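Local coordinates for protein L-asparaginase I (Vibrio cholerae, PDB 2OCD) that probably hydrolyses L-asparagine to L-aspartate and ammonium, as a homotetrameric cytoplasmic enzyme of the asparaginase 1 family, at residues 6-11 with 49-54; 67-72 with 206-211; 210-215 with 234-239. All coordinates share one frame; numbering follows the deposited sequence.

Interaction 1 (6-11 with 49-54); sequences IYIAYT and FTIHEY. With ACT (acetate ion), chain F.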
ATOM      1  N   ILE B   6       3.168   0.350 -35.696  1.00 15.43           N
ATOM      2  CA  ILE B   6       2.055   0.945 -34.904  1.00 15.20           C
ATOM      3  C   ILE B   6       1.753   2.343 -35.375  1.00 15.01           C
ATOM      4  O   ILE B   6       2.653   3.119 -35.706  1.00 15.63           O
ATOM      5  CB  ILE B   6       2.348   0.998 -33.395  1.00 14.02           C
ATOM      6  CG1 ILE B   6       2.878  -0.369 -32.933  1.00 14.63           C
ATOM      7  CG2 ILE B   6       1.100   1.370 -32.609  1.00 13.76           C
ATOM      8  CD1 ILE B   6       1.821  -1.544 -33.039  1.00 14.11           C
ATOM      9  N   TYR B   7       0.476   2.650 -35.425  1.00 14.88           N
ATOM     10  CA  TYR B   7       0.026   3.924 -35.879  1.00 15.29           C
ATOM     11  C   TYR B   7      -0.280   4.749 -34.626  1.00 16.11           C
ATOM     12  O   TYR B   7      -1.040   4.289 -33.768  1.00 15.49           O
ATOM     13  CB  TYR B   7      -1.221   3.720 -36.711  1.00 15.74           C
ATOM     14  CG  TYR B   7      -1.962   4.958 -37.083  1.00 15.01           C
ATOM     15  CD1 TYR B   7      -1.627   5.659 -38.228  1.00 17.30           C
ATOM     16  CD2 TYR B   7      -3.035   5.396 -36.330  1.00 15.31           C
ATOM     17  CE1 TYR B   7      -2.320   6.790 -38.597  1.00 18.30           C
ATOM     18  CE2 TYR B   7      -3.747   6.514 -36.684  1.00 16.36           C
ATOM     19  CZ  TYR B   7      -3.390   7.215 -37.815  1.00 17.58           C
ATOM     20  OH  TYR B   7      -4.089   8.325 -38.193  1.00 16.84           O
ATOM     21  N   ILE B   8       0.344   5.942 -34.523  1.00 15.59           N
ATOM     22  CA  ILE B   8       0.082   6.848 -33.446  1.00 15.12           C
ATOM     23  C   ILE B   8      -0.743   7.978 -33.939  1.00 15.40           C
ATOM     24  O   ILE B   8      -0.355   8.683 -34.883  1.00 15.91           O
ATOM     25  CB  ILE B   8       1.319   7.484 -32.944  1.00 15.43           C
ATOM     26  CG1 ILE B   8       2.339   6.423 -32.543  1.00 16.32           C
ATOM     27  CG2 ILE B   8       0.982   8.369 -31.766  1.00 16.07           C
ATOM     28  CD1 ILE B   8       3.708   7.044 -32.291  1.00 14.49           C
ATOM     29  N   ALA B   9      -1.896   8.147 -33.302  1.00 15.21           N
ATOM     30  CA  ALA B   9      -2.810   9.226 -33.602  1.00 14.85           C
ATOM     31  C   ALA B   9      -2.660  10.277 -32.485  1.00 15.19           C
ATOM     32  O   ALA B   9      -3.063  10.026 -31.333  1.00 15.06           O
ATOM     33  CB  ALA B   9      -4.219   8.671 -33.633  1.00 13.60           C
ATOM     34  N   TYR B  10      -2.032  11.419 -32.791  1.00 15.13           N
ATOM     35  CA  TYR B  10      -1.877  12.514 -31.784  1.00 14.78           C
ATOM     36  C   TYR B  10      -3.076  13.365 -31.937  1.00 14.69           C
ATOM     37  O   TYR B  10      -3.112  14.226 -32.804  1.00 15.26           O
ATOM     38  CB  TYR B  10      -0.593  13.356 -31.972  1.00 14.70           C
ATOM     39  CG  TYR B  10      -0.476  14.539 -31.045  1.00 14.27           C
ATOM     40  CD1 TYR B  10      -0.846  14.440 -29.703  1.00 18.07           C
ATOM     41  CD2 TYR B  10       0.018  15.746 -31.483  1.00 13.96           C
ATOM     42  CE1 TYR B  10      -0.740  15.519 -28.829  1.00 14.72           C
ATOM     43  CE2 TYR B  10       0.129  16.841 -30.623  1.00 13.83           C
ATOM     44  CZ  TYR B  10      -0.245  16.724 -29.302  1.00 15.71           C
ATOM     45  OH  TYR B  10      -0.187  17.824 -28.431  1.00 15.66           O
ATOM     46  N   THR B  11      -4.072  13.095 -31.113  1.00 14.40           N
ATOM     47  CA  THR B  11      -5.358  13.747 -31.216  1.00 14.74           C
ATOM     48  C   THR B  11      -5.336  15.098 -30.501  1.00 15.03           C
ATOM     49  O   THR B  11      -6.073  16.024 -30.855  1.00 15.29           O
ATOM     50  CB  THR B  11      -6.416  12.867 -30.609  1.00 14.19           C
ATOM     51  OG1 THR B  11      -6.257  12.845 -29.191  1.00 15.08           O
ATOM     52  CG2 THR B  11      -6.273  11.434 -31.143  1.00 14.80           C
ATOM     53  N   PHE B  49       6.810   2.966 -36.302  1.00 16.28           N
ATOM     54  CA  PHE B  49       5.633   3.748 -35.996  1.00 15.91           C
ATOM     55  C   PHE B  49       5.483   4.932 -36.973  1.00 15.26           C
ATOM     56  O   PHE B  49       6.463   5.551 -37.373  1.00 13.74           O
ATOM     57  CB  PHE B  49       5.679   4.238 -34.540  1.00 16.32           C
ATOM     58  CG  PHE B  49       6.759   5.251 -34.265  1.00 15.87           C
ATOM     59  CD1 PHE B  49       7.950   4.866 -33.682  1.00 18.03           C
ATOM     60  CD2 PHE B  49       6.568   6.595 -34.570  1.00 16.76           C
ATOM     61  CE1 PHE B  49       8.970   5.803 -33.415  1.00 18.25           C
ATOM     62  CE2 PHE B  49       7.561   7.555 -34.331  1.00 17.57           C
ATOM     63  CZ  PHE B  49       8.778   7.157 -33.758  1.00 19.38           C
ATOM     64  N   THR B  50       4.235   5.199 -37.343  1.00 14.53           N
ATOM     65  CA  THR B  50       3.821   6.399 -38.051  1.00 14.40           C
ATOM     66  C   THR B  50       2.881   7.206 -37.142  1.00 13.98           C
ATOM     67  O   THR B  50       1.915   6.673 -36.569  1.00 12.04           O
ATOM     68  CB  THR B  50       3.049   6.024 -39.330  1.00 14.59           C
ATOM     69  OG1 THR B  50       3.832   5.091 -40.076  1.00 15.49           O
ATOM     70  CG2 THR B  50       2.719   7.247 -40.199  1.00 13.25           C
ATOM     71  N   ILE B  51       3.173   8.497 -37.038  1.00 14.39           N
ATOM     72  CA  ILE B  51       2.378   9.413 -36.279  1.00 14.78           C
ATOM     73  C   ILE B  51       1.652  10.332 -37.248  1.00 15.64           C
ATOM     74  O   ILE B  51       2.271  10.835 -38.186  1.00 14.31           O
ATOM     75  CB  ILE B  51       3.240  10.209 -35.319  1.00 15.03           C
ATOM     76  CG1 ILE B  51       2.390  11.139 -34.471  1.00 15.51           C
ATOM     77  CG2 ILE B  51       4.316  11.020 -36.054  1.00 16.08           C
ATOM     78  CD1 ILE B  51       3.143  11.652 -33.275  1.00 15.12           C
ATOM     79  N   HIS B  52       0.341  10.505 -36.999  1.00 15.98           N
ATOM     80  CA  HIS B  52      -0.479  11.512 -37.623  1.00 16.58           C
ATOM     81  C   HIS B  52      -0.933  12.493 -36.566  1.00 17.49           C
ATOM     82  O   HIS B  52      -1.588  12.123 -35.625  1.00 18.25           O
ATOM     83  CB  HIS B  52      -1.749  10.873 -38.234  1.00 17.11           C
ATOM     84  CG  HIS B  52      -2.770  11.869 -38.716  1.00 16.93           C
ATOM     85  ND1 HIS B  52      -2.482  12.851 -39.640  1.00 16.92           N
ATOM     86  CD2 HIS B  52      -4.079  12.026 -38.404  1.00 18.54           C
ATOM     87  CE1 HIS B  52      -3.572  13.566 -39.878  1.00 20.15           C
ATOM     88  NE2 HIS B  52      -4.556  13.090 -39.137  1.00 17.19           N
ATOM     89  N   GLU B  53      -0.606  13.760 -36.724  1.00 18.39           N
ATOM     90  CA  GLU B  53      -1.134  14.783 -35.825  1.00 18.95           C
ATOM     91  C   GLU B  53      -2.463  15.324 -36.368  1.00 18.24           C
ATOM     92  O   GLU B  53      -2.578  15.663 -37.557  1.00 18.53           O
ATOM     93  CB  GLU B  53      -0.131  15.925 -35.641  1.00 19.01           C
ATOM     94  CG  GLU B  53      -0.752  17.115 -34.976  1.00 20.39           C
ATOM     95  CD  GLU B  53       0.252  18.156 -34.526  1.00 21.72           C
ATOM     96  OE1 GLU B  53       1.484  17.927 -34.601  1.00 25.37           O
ATOM     97  OE2 GLU B  53      -0.212  19.220 -34.063  1.00 24.46           O
ATOM     98  N   TYR B  54      -3.450  15.427 -35.493  1.00 17.53           N
ATOM     99  CA  TYR B  54      -4.798  15.804 -35.911  1.00 17.58           C
ATOM    100  C   TYR B  54      -4.766  17.290 -36.211  1.00 18.78           C
ATOM    101  O   TYR B  54      -3.957  18.026 -35.608  1.00 18.97           O
ATOM    102  CB  TYR B  54      -5.853  15.470 -34.834  1.00 16.70           C
ATOM    103  CG  TYR B  54      -6.369  14.062 -34.872  1.00 14.34           C
ATOM    104  CD1 TYR B  54      -5.561  13.022 -35.241  1.00 14.47           C
ATOM    105  CD2 TYR B  54      -7.654  13.778 -34.521  1.00 13.50           C
ATOM    106  CE1 TYR B  54      -6.024  11.736 -35.283  1.00 16.59           C
ATOM    107  CE2 TYR B  54      -8.147  12.495 -34.560  1.00 13.46           C
ATOM    108  CZ  TYR B  54      -7.336  11.470 -34.941  1.00 16.04           C
ATOM    109  OH  TYR B  54      -7.803  10.159 -35.002  1.00 14.96           O
TER
HETATM  110  C   ACT F 602      -7.773  13.231 -39.001  1.00 54.67           C
HETATM  111  O   ACT F 602      -7.211  14.365 -38.986  1.00 54.95           O
HETATM  112  OXT ACT F 602      -8.679  13.084 -38.152  1.00 54.53           O
HETATM  113  CH3 ACT F 602      -7.416  12.124 -39.964  1.00 54.31           C

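Interaction 2 (67-72 with 206-211); sequences DWQLIA and NPITPQ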
ATOM      1  N   ASP B  67     -16.221  14.134 -32.125  1.00 16.49           N
ATOM      2  CA  ASP B  67     -14.778  13.873 -32.021  1.00 15.77           C
ATOM      3  C   ASP B  67     -14.452  12.374 -31.857  1.00 15.37           C
ATOM      4  O   ASP B  67     -13.439  11.887 -32.367  1.00 16.11           O
ATOM      5  CB  ASP B  67     -14.186  14.698 -30.887  1.00 15.60           C
ATOM      6  CG  ASP B  67     -14.243  16.205 -31.168  1.00 16.72           C
ATOM      7  OD1 ASP B  67     -13.613  16.639 -32.183  1.00 15.60           O
ATOM      8  OD2 ASP B  67     -14.910  16.947 -30.381  1.00 13.70           O
ATOM      9  N   TRP B  68     -15.300  11.648 -31.138  1.00 14.05           N
ATOM     10  CA  TRP B  68     -15.129  10.240 -30.993  1.00 13.14           C
ATOM     11  C   TRP B  68     -15.210   9.544 -32.381  1.00 13.74           C
ATOM     12  O   TRP B  68     -14.406   8.668 -32.699  1.00 14.04           O
ATOM     13  CB  TRP B  68     -16.249   9.707 -30.118  1.00 13.72           C
ATOM     14  CG  TRP B  68     -16.228  10.151 -28.678  1.00 12.81           C
ATOM     15  CD1 TRP B  68     -15.197  10.748 -28.034  1.00 13.81           C
ATOM     16  CD2 TRP B  68     -17.254   9.959 -27.704  1.00 10.87           C
ATOM     17  NE1 TRP B  68     -15.515  10.958 -26.713  1.00 13.63           N
ATOM     18  CE2 TRP B  68     -16.784  10.504 -26.484  1.00 12.54           C
ATOM     19  CE3 TRP B  68     -18.539   9.404 -27.738  1.00 13.61           C
ATOM     20  CZ2 TRP B  68     -17.554  10.507 -25.293  1.00 11.54           C
ATOM     21  CZ3 TRP B  68     -19.312   9.409 -26.535  1.00 13.27           C
ATOM     22  CH2 TRP B  68     -18.800   9.945 -25.347  1.00 12.50           C
ATOM     23  N   GLN B  69     -16.204   9.937 -33.191  1.00 13.28           N
ATOM     24  CA  GLN B  69     -16.432   9.381 -34.521  1.00 12.28           C
ATOM     25  C   GLN B  69     -15.205   9.582 -35.378  1.00 12.09           C
ATOM     26  O   GLN B  69     -14.762   8.628 -36.046  1.00 12.02           O
ATOM     27  CB  GLN B  69     -17.627  10.089 -35.187  1.00 13.07           C
ATOM     28  CG  GLN B  69     -18.225   9.409 -36.408  1.00 12.69           C
ATOM     29  CD  GLN B  69     -18.790   8.015 -36.089  1.00 14.77           C
ATOM     30  OE1 GLN B  69     -19.566   7.824 -35.125  1.00 17.93           O
ATOM     31  NE2 GLN B  69     -18.382   7.043 -36.873  1.00 12.39           N
ATOM     32  N   LEU B  70     -14.676  10.822 -35.367  1.00 11.98           N
ATOM     33  CA  LEU B  70     -13.420  11.199 -36.052  1.00 11.44           C
ATOM     34  C   LEU B  70     -12.307  10.227 -35.671  1.00 12.08           C
ATOM     35  O   LEU B  70     -11.693   9.625 -36.569  1.00 13.53           O
ATOM     36  CB  LEU B  70     -12.994  12.630 -35.700  1.00 11.26           C
ATOM     37  CG  LEU B  70     -14.008  13.771 -36.005  1.00 13.56           C
ATOM     38  CD1 LEU B  70     -13.477  15.272 -35.866  1.00  6.61           C
ATOM     39  CD2 LEU B  70     -14.688  13.531 -37.393  1.00 10.68           C
ATOM     40  N   ILE B  71     -12.081  10.009 -34.359  1.00 10.83           N
ATOM     41  CA  ILE B  71     -11.039   9.090 -33.933  1.00 10.43           C
ATOM     42  C   ILE B  71     -11.325   7.632 -34.453  1.00 10.94           C
ATOM     43  O   ILE B  71     -10.462   6.964 -35.062  1.00  9.64           O
ATOM     44  CB  ILE B  71     -10.855   9.124 -32.404  1.00 10.37           C
ATOM     45  CG1 ILE B  71     -10.581  10.561 -31.897  1.00 10.77           C
ATOM     46  CG2 ILE B  71      -9.708   8.254 -31.994  1.00  9.14           C
ATOM     47  CD1 ILE B  71     -10.652  10.686 -30.362  1.00  7.46           C
ATOM     48  N   ALA B  72     -12.545   7.150 -34.208  1.00 11.43           N
ATOM     49  CA  ALA B  72     -12.980   5.844 -34.716  1.00 12.22           C
ATOM     50  C   ALA B  72     -12.774   5.769 -36.228  1.00 12.83           C
ATOM     51  O   ALA B  72     -12.220   4.829 -36.750  1.00 12.91           O
ATOM     52  CB  ALA B  72     -14.445   5.597 -34.359  1.00 12.13           C
ATOM     53  N   ASN B 206     -19.060   1.141 -35.597  1.00 23.89           N
ATOM     54  CA  ASN B 206     -20.481   1.496 -35.492  1.00 23.92           C
ATOM     55  C   ASN B 206     -20.624   2.982 -35.100  1.00 23.74           C
ATOM     56  O   ASN B 206     -19.939   3.438 -34.216  1.00 24.50           O
ATOM     57  CB  ASN B 206     -21.176   0.610 -34.429  1.00 24.37           C
ATOM     58  CG  ASN B 206     -21.382  -0.894 -34.879  1.00 26.75           C
ATOM     59  OD1 ASN B 206     -21.692  -1.224 -36.052  1.00 24.60           O
ATOM     60  ND2 ASN B 206     -21.251  -1.795 -33.899  1.00 31.28           N
ATOM     61  N   PRO B 207     -21.567   3.715 -35.693  1.00 23.30           N
ATOM     62  CA  PRO B 207     -21.671   5.159 -35.471  1.00 22.99           C
ATOM     63  C   PRO B 207     -22.144   5.559 -34.091  1.00 22.83           C
ATOM     64  O   PRO B 207     -22.787   4.767 -33.382  1.00 23.02           O
ATOM     65  CB  PRO B 207     -22.737   5.599 -36.457  1.00 22.14           C
ATOM     66  CG  PRO B 207     -23.617   4.439 -36.558  1.00 24.08           C
ATOM     67  CD  PRO B 207     -22.684   3.221 -36.512  1.00 23.63           C
ATOM     68  N   ILE B 208     -21.829   6.806 -33.740  1.00 22.73           N
ATOM     69  CA  ILE B 208     -22.203   7.398 -32.464  1.00 22.43           C
ATOM     70  C   ILE B 208     -22.471   8.885 -32.680  1.00 21.97           C
ATOM     71  O   ILE B 208     -21.744   9.552 -33.444  1.00 21.77           O
ATOM     72  CB  ILE B 208     -21.077   7.197 -31.476  1.00 22.50           C
ATOM     73  CG1 ILE B 208     -21.543   7.319 -30.025  1.00 23.12           C
ATOM     74  CG2 ILE B 208     -19.926   8.118 -31.849  1.00 24.28           C
ATOM     75  CD1 ILE B 208     -20.755   6.272 -29.032  1.00 22.90           C
ATOM     76  N   THR B 209     -23.554   9.355 -32.049  1.00 21.61           N
ATOM     77  CA  THR B 209     -24.017  10.739 -32.080  1.00 20.93           C
ATOM     78  C   THR B 209     -24.507  11.133 -30.666  1.00 20.49           C
ATOM     79  O   THR B 209     -24.926  10.244 -29.908  1.00 20.53           O
ATOM     80  CB  THR B 209     -25.250  10.905 -32.968  1.00 21.07           C
ATOM     81  OG1 THR B 209     -26.299  10.149 -32.382  1.00 21.68           O
ATOM     82  CG2 THR B 209     -25.032  10.439 -34.409  1.00 20.52           C
ATOM     83  N   PRO B 210     -24.528  12.464 -30.345  1.00 19.29           N
ATOM     84  CA  PRO B 210     -24.852  12.974 -29.019  1.00 18.75           C
ATOM     85  C   PRO B 210     -26.242  12.612 -28.610  1.00 17.78           C
ATOM     86  O   PRO B 210     -27.124  12.608 -29.437  1.00 18.33           O
ATOM     87  CB  PRO B 210     -24.777  14.497 -29.189  1.00 18.67           C
ATOM     88  CG  PRO B 210     -23.930  14.722 -30.403  1.00 17.99           C
ATOM     89  CD  PRO B 210     -24.269  13.573 -31.289  1.00 19.02           C
ATOM     90  N   GLN B 211     -26.438  12.354 -27.334  1.00 16.73           N
ATOM     91  CA  GLN B 211     -27.723  11.945 -26.827  1.00 16.00           C
ATOM     92  C   GLN B 211     -27.973  12.747 -25.588  1.00 15.23           C
ATOM     93  O   GLN B 211     -27.052  12.944 -24.797  1.00 14.84           O
ATOM     94  CB  GLN B 211     -27.740  10.466 -26.452  1.00 15.90           C
ATOM     95  CG  GLN B 211     -27.404   9.521 -27.591  1.00 17.77           C
ATOM     96  CD  GLN B 211     -28.500   9.457 -28.651  1.00 19.09           C
ATOM     97  OE1 GLN B 211     -29.702   9.672 -28.350  1.00 19.56           O
ATOM     98  NE2 GLN B 211     -28.099   9.189 -29.897  1.00 14.10           N
TER

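Interaction 3 (210-215 with 234-239); sequences PQPIGV and PVNAMI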
ATOM      1  N   PRO B 210     -24.528  12.464 -30.345  1.00 19.29           N
ATOM      2  CA  PRO B 210     -24.852  12.974 -29.019  1.00 18.75           C
ATOM      3  C   PRO B 210     -26.242  12.612 -28.610  1.00 17.78           C
ATOM      4  O   PRO B 210     -27.124  12.608 -29.437  1.00 18.33           O
ATOM      5  CB  PRO B 210     -24.777  14.497 -29.189  1.00 18.67           C
ATOM      6  CG  PRO B 210     -23.930  14.722 -30.403  1.00 17.99           C
ATOM      7  CD  PRO B 210     -24.269  13.573 -31.289  1.00 19.02           C
ATOM      8  N   GLN B 211     -26.438  12.354 -27.334  1.00 16.73           N
ATOM      9  CA  GLN B 211     -27.723  11.945 -26.827  1.00 16.00           C
ATOM     10  C   GLN B 211     -27.973  12.747 -25.588  1.00 15.23           C
ATOM     11  O   GLN B 211     -27.052  12.944 -24.797  1.00 14.84           O
ATOM     12  CB  GLN B 211     -27.740  10.466 -26.452  1.00 15.90           C
ATOM     13  CG  GLN B 211     -27.404   9.521 -27.591  1.00 17.77           C
ATOM     14  CD  GLN B 211     -28.500   9.457 -28.651  1.00 19.09           C
ATOM     15  OE1 GLN B 211     -29.702   9.672 -28.350  1.00 19.56           O
ATOM     16  NE2 GLN B 211     -28.099   9.189 -29.897  1.00 14.10           N
ATOM     17  N   PRO B 212     -29.222  13.213 -25.418  1.00 14.70           N
ATOM     18  CA  PRO B 212     -29.609  13.976 -24.256  1.00 14.33           C
ATOM     19  C   PRO B 212     -29.794  13.043 -23.058  1.00 14.34           C
ATOM     20  O   PRO B 212     -30.901  12.647 -22.751  1.00 14.11           O
ATOM     21  CB  PRO B 212     -30.917  14.634 -24.703  1.00 14.46           C
ATOM     22  CG  PRO B 212     -31.508  13.642 -25.671  1.00 13.57           C
ATOM     23  CD  PRO B 212     -30.346  13.045 -26.366  1.00 14.16           C
ATOM     24  N   ILE B 213     -28.683  12.700 -22.409  1.00 14.51           N
ATOM     25  CA  ILE B 213     -28.672  11.791 -21.285  1.00 14.30           C
ATOM     26  C   ILE B 213     -28.633  12.631 -20.031  1.00 14.21           C
ATOM     27  O   ILE B 213     -27.730  13.434 -19.864  1.00 13.85           O
ATOM     28  CB  ILE B 213     -27.433  10.877 -21.360  1.00 14.64           C
ATOM     29  CG1 ILE B 213     -27.505  10.012 -22.632  1.00 15.39           C
ATOM     30  CG2 ILE B 213     -27.316   9.968 -20.124  1.00 14.11           C
ATOM     31  CD1 ILE B 213     -26.195   9.328 -22.988  1.00 14.45           C
ATOM     32  N   GLY B 214     -29.615  12.450 -19.154  1.00 14.27           N
ATOM     33  CA  GLY B 214     -29.599  13.077 -17.828  1.00 13.99           C
ATOM     34  C   GLY B 214     -28.814  12.245 -16.839  1.00 13.88           C
ATOM     35  O   GLY B 214     -28.721  11.036 -16.986  1.00 14.21           O
ATOM     36  N   VAL B 215     -28.220  12.889 -15.840  1.00 13.77           N
ATOM     37  CA  VAL B 215     -27.482  12.186 -14.797  1.00 13.59           C
ATOM     38  C   VAL B 215     -27.844  12.706 -13.402  1.00 14.57           C
ATOM     39  O   VAL B 215     -27.494  13.831 -13.087  1.00 16.00           O
ATOM     40  CB  VAL B 215     -25.990  12.386 -15.025  1.00 13.43           C
ATOM     41  CG1 VAL B 215     -25.168  11.592 -13.991  1.00 10.37           C
ATOM     42  CG2 VAL B 215     -25.635  12.006 -16.434  1.00 10.59           C
ATOM     43  N   PRO B 234     -35.534  17.173 -24.130  1.00 20.78           N
ATOM     44  CA  PRO B 234     -35.409  15.963 -24.976  1.00 21.24           C
ATOM     45  C   PRO B 234     -34.829  14.678 -24.342  1.00 20.84           C
ATOM     46  O   PRO B 234     -34.559  13.692 -25.035  1.00 20.75           O
ATOM     47  CB  PRO B 234     -34.449  16.446 -26.069  1.00 21.09           C
ATOM     48  CG  PRO B 234     -33.546  17.392 -25.306  1.00 21.47           C
ATOM     49  CD  PRO B 234     -34.326  17.999 -24.189  1.00 20.46           C
ATOM     50  N   VAL B 235     -34.649  14.659 -23.045  1.00 20.50           N
ATOM     51  CA  VAL B 235     -33.874  13.572 -22.476  1.00 19.97           C
ATOM     52  C   VAL B 235     -34.376  12.192 -22.886  1.00 20.26           C
ATOM     53  O   VAL B 235     -35.532  11.862 -22.703  1.00 20.55           O
ATOM     54  CB  VAL B 235     -33.807  13.734 -20.973  1.00 20.08           C
ATOM     55  CG1 VAL B 235     -33.515  12.395 -20.306  1.00 19.54           C
ATOM     56  CG2 VAL B 235     -32.761  14.836 -20.649  1.00 17.37           C
ATOM     57  N   ASN B 236     -33.520  11.384 -23.481  1.00 20.66           N
ATOM     58  CA  ASN B 236     -33.931  10.015 -23.828  1.00 20.76           C
ATOM     59  C   ASN B 236     -33.323   8.922 -22.905  1.00 21.48           C
ATOM     60  O   ASN B 236     -33.710   7.737 -23.009  1.00 22.33           O
ATOM     61  CB  ASN B 236     -33.594   9.708 -25.286  1.00 19.90           C
ATOM     62  CG  ASN B 236     -32.103   9.806 -25.577  1.00 20.14           C
ATOM     63  OD1 ASN B 236     -31.276   9.985 -24.653  1.00 18.10           O
ATOM     64  ND2 ASN B 236     -31.741   9.698 -26.860  1.00 15.30           N
ATOM     65  N   ALA B 237     -32.370   9.301 -22.043  1.00 21.20           N
ATOM     66  CA  ALA B 237     -31.784   8.376 -21.068  1.00 21.33           C
ATOM     67  C   ALA B 237     -31.360   9.123 -19.807  1.00 21.72           C
ATOM     68  O   ALA B 237     -31.255  10.355 -19.799  1.00 21.41           O
ATOM     69  CB  ALA B 237     -30.609   7.577 -21.653  1.00 21.27           C
HETATM   70  N   MSE B 238     -31.119   8.345 -18.751  1.00 22.35           N
HETATM   71  CA  MSE B 238     -31.045   8.835 -17.393  1.00 21.70           C
HETATM   72  C   MSE B 238     -30.216   7.880 -16.537  1.00 19.36           C
HETATM   73  O   MSE B 238     -30.604   6.735 -16.276  1.00 18.61           O
HETATM   74  CB  MSE B 238     -32.479   8.908 -16.866  1.00 23.83           C
HETATM   75  CG  MSE B 238     -32.687   8.924 -15.331  1.00 28.20           C
HETATM   76 SE   MSE B 238     -32.301  10.663 -14.604  0.80 49.32          SE
HETATM   77  CE  MSE B 238     -32.723  11.794 -16.186  1.00 44.56           C
ATOM     78  N   ILE B 239     -29.079   8.355 -16.086  1.00 17.44           N
ATOM     79  CA  ILE B 239     -28.245   7.610 -15.146  1.00 16.08           C
ATOM     80  C   ILE B 239     -28.530   8.080 -13.702  1.00 15.15           C
ATOM     81  O   ILE B 239     -28.435   9.239 -13.368  1.00 13.34           O
ATOM     82  CB  ILE B 239     -26.733   7.754 -15.481  1.00 16.19           C
ATOM     83  CG1 ILE B 239     -26.466   7.264 -16.901  1.00 14.39           C
ATOM     84  CG2 ILE B 239     -25.857   6.966 -14.495  1.00 16.73           C
ATOM     85  CD1 ILE B 239     -25.029   7.556 -17.359  1.00 15.25           C
TER

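Interaction 1 (6-11 with 49-54)
Tyr7 and His52 both set CG anti to the backbone N (chi1 170° and 171°), which lays their side chains alongside each other, pointing the same way, and brings Tyr7 OH to 3.5 Å from His52 CB; the hydroxyl also has a weak hydrogen bond with Asp74 OD2. Tyr10 and Glu53 repeat this pairing on the other sheet face: the Glu53 chain runs extended beside the ring, its CG 3.8 Å from Tyr10 CD2, while its OE1 accepts from Phe30 N. On that same face Ile8 reaches back toward Phe49, its CD1 3.7 Å from Phe49 CD2. At the C-terminal end Thr11 CG2 makes a CH-pi contact with the Tyr54 ring, 4.0 Å from its centroid; OXT of an acetate ion, probably from the crystallisation liquor, sits over the centre of the opposite face. The other acetate oxygen, O, accepts a nearly straight hydrogen bond from His52 NE2 (2.9 Å, 172° at the hydrogen).

The backbones form a parallel ladder of five hydrogen bonds, the shortest from Ile8 N to Thr50 O at 2.7 Å. Strand 48-58 is the outermost of its sheet within the chain, and strand 5-12 lies between it and strand 84-88, whose Leu88 O accepts from Thr11 OG1. Helix 65-78 packs on the face of Tyr7 and Ala9, where Asp74 OD1 bonds Tyr54 OH; helix 31-35 covers Tyr10 and Ile51 on the other.

Interaction 2 (67-72 with 206-211)
Gln69 OE1 takes the backbone N-H of Ile208 in the one hydrogen bond between helical segment 67-72 and the irregular segment 206-211. The bond, 2.8 Å from Ile208 N to Gln69 OE1, is bent at the hydrogen (147°), with the donor tilted 16° from the plane of the side-chain amide. The same oxygen lies 3.4 Å from Pro207 CA and 3.3 Å from Ile208 CG2, so backbone and side-chain carbons pack about the accepting atom. Beside this polar grip is an apolar one: Ile208 CD1 reaches Trp68 CE3 at 4.0 Å, on the benzo ring of the indole, the two side chains crossing at a slant.

The next shell accounts for the pose of the glutamine. Its CG is anti to the backbone N (chi1 -165°) and the chain then bends at chi2, carrying the amide across to the connecting chain. Gln69 NE2 donates to Asp73 OD1, one helical turn further on, which should fix the amide flip and leave OE1 directed at Ile208. Met104 of helix 94-104 touches both Gln69 and Ile208, while Thr97 and Ala100 of that helix support Trp68. His311 of helix 303-315 also packs on Ile208, and Pro220 of the second subunit packs on Trp68.

With only 199 Å² buried, counting both sides, this is a small interdomain contact, characteristic of the two-domain asparaginase fold: a helix of the N-terminal domain holds the linker that leads into the C-terminal domain.

Interaction 3 (210-215 with 234-239)
Strands 213-215 and 237-239 run parallel, their axes 4.4 Å apart at closest approach and inclined by 23°, paired through Gly214 N to Ala237 O (2.7 Å) and Ile239 N to Gly214 O (2.9 Å). They are the two strands of a right-handed beta-alpha-beta crossover through helix 224-231, at the edge, within this chain, of the parallel sheet of the C-terminal domain. Ile213 and Val215 share a sheet face with Ala237 and Ile239; Ile213 CG1 comes 4.1 Å from Ala237 CB, and Leu307 of helix 303-315 packs on Ile213 and Ile239. On the other face the selenomethionine at Met238, bent at chi2 and chi3, brings its CE to Gly214 CA, where the glycine offers no side chain.

Ahead of the strands, Pro212 centres an inverse gamma turn, and its O accepts from Asn236 N. Its ring packs against Pro234 and, from the second subunit, Val226; Tyr219 OH of that subunit also bonds Ile213 O. The Gln211 and Asn236 side chains cross at about a right angle, yet their amide planes are only 13° apart. Asn236 ND2 donates to Gln211 OE1 within the carbonyl plane, but their 2.5 Å separation is too short for such a bond, so its exact length is doubtful.

How the interactions relate
The three contacts follow the chain from the N-terminal to the C-terminal domain. Interactions 1 and 2 have centres 19 Å apart yet touch, Tyr54 OH lying 3.6 Å from Ile71 CA, strand 48-58 and helix 65-78 being consecutive in the chain. Interactions 2 and 3 share Pro210 and Gln211, with centres 16 Å apart, and both meet the second subunit. Interactions 1 and 3 remain separate, their nearest atoms about 16 Å apart. Interaction 1 is nearest the predicted active site: between side chains, Tyr10 is about 7 Å from Thr14, the predicted nucleophile, and Thr11 about 7 Å from Ser60, a predicted substrate-binding residue. In interaction 2, the Trp68 side chain is about 9 Å from that of Ser60.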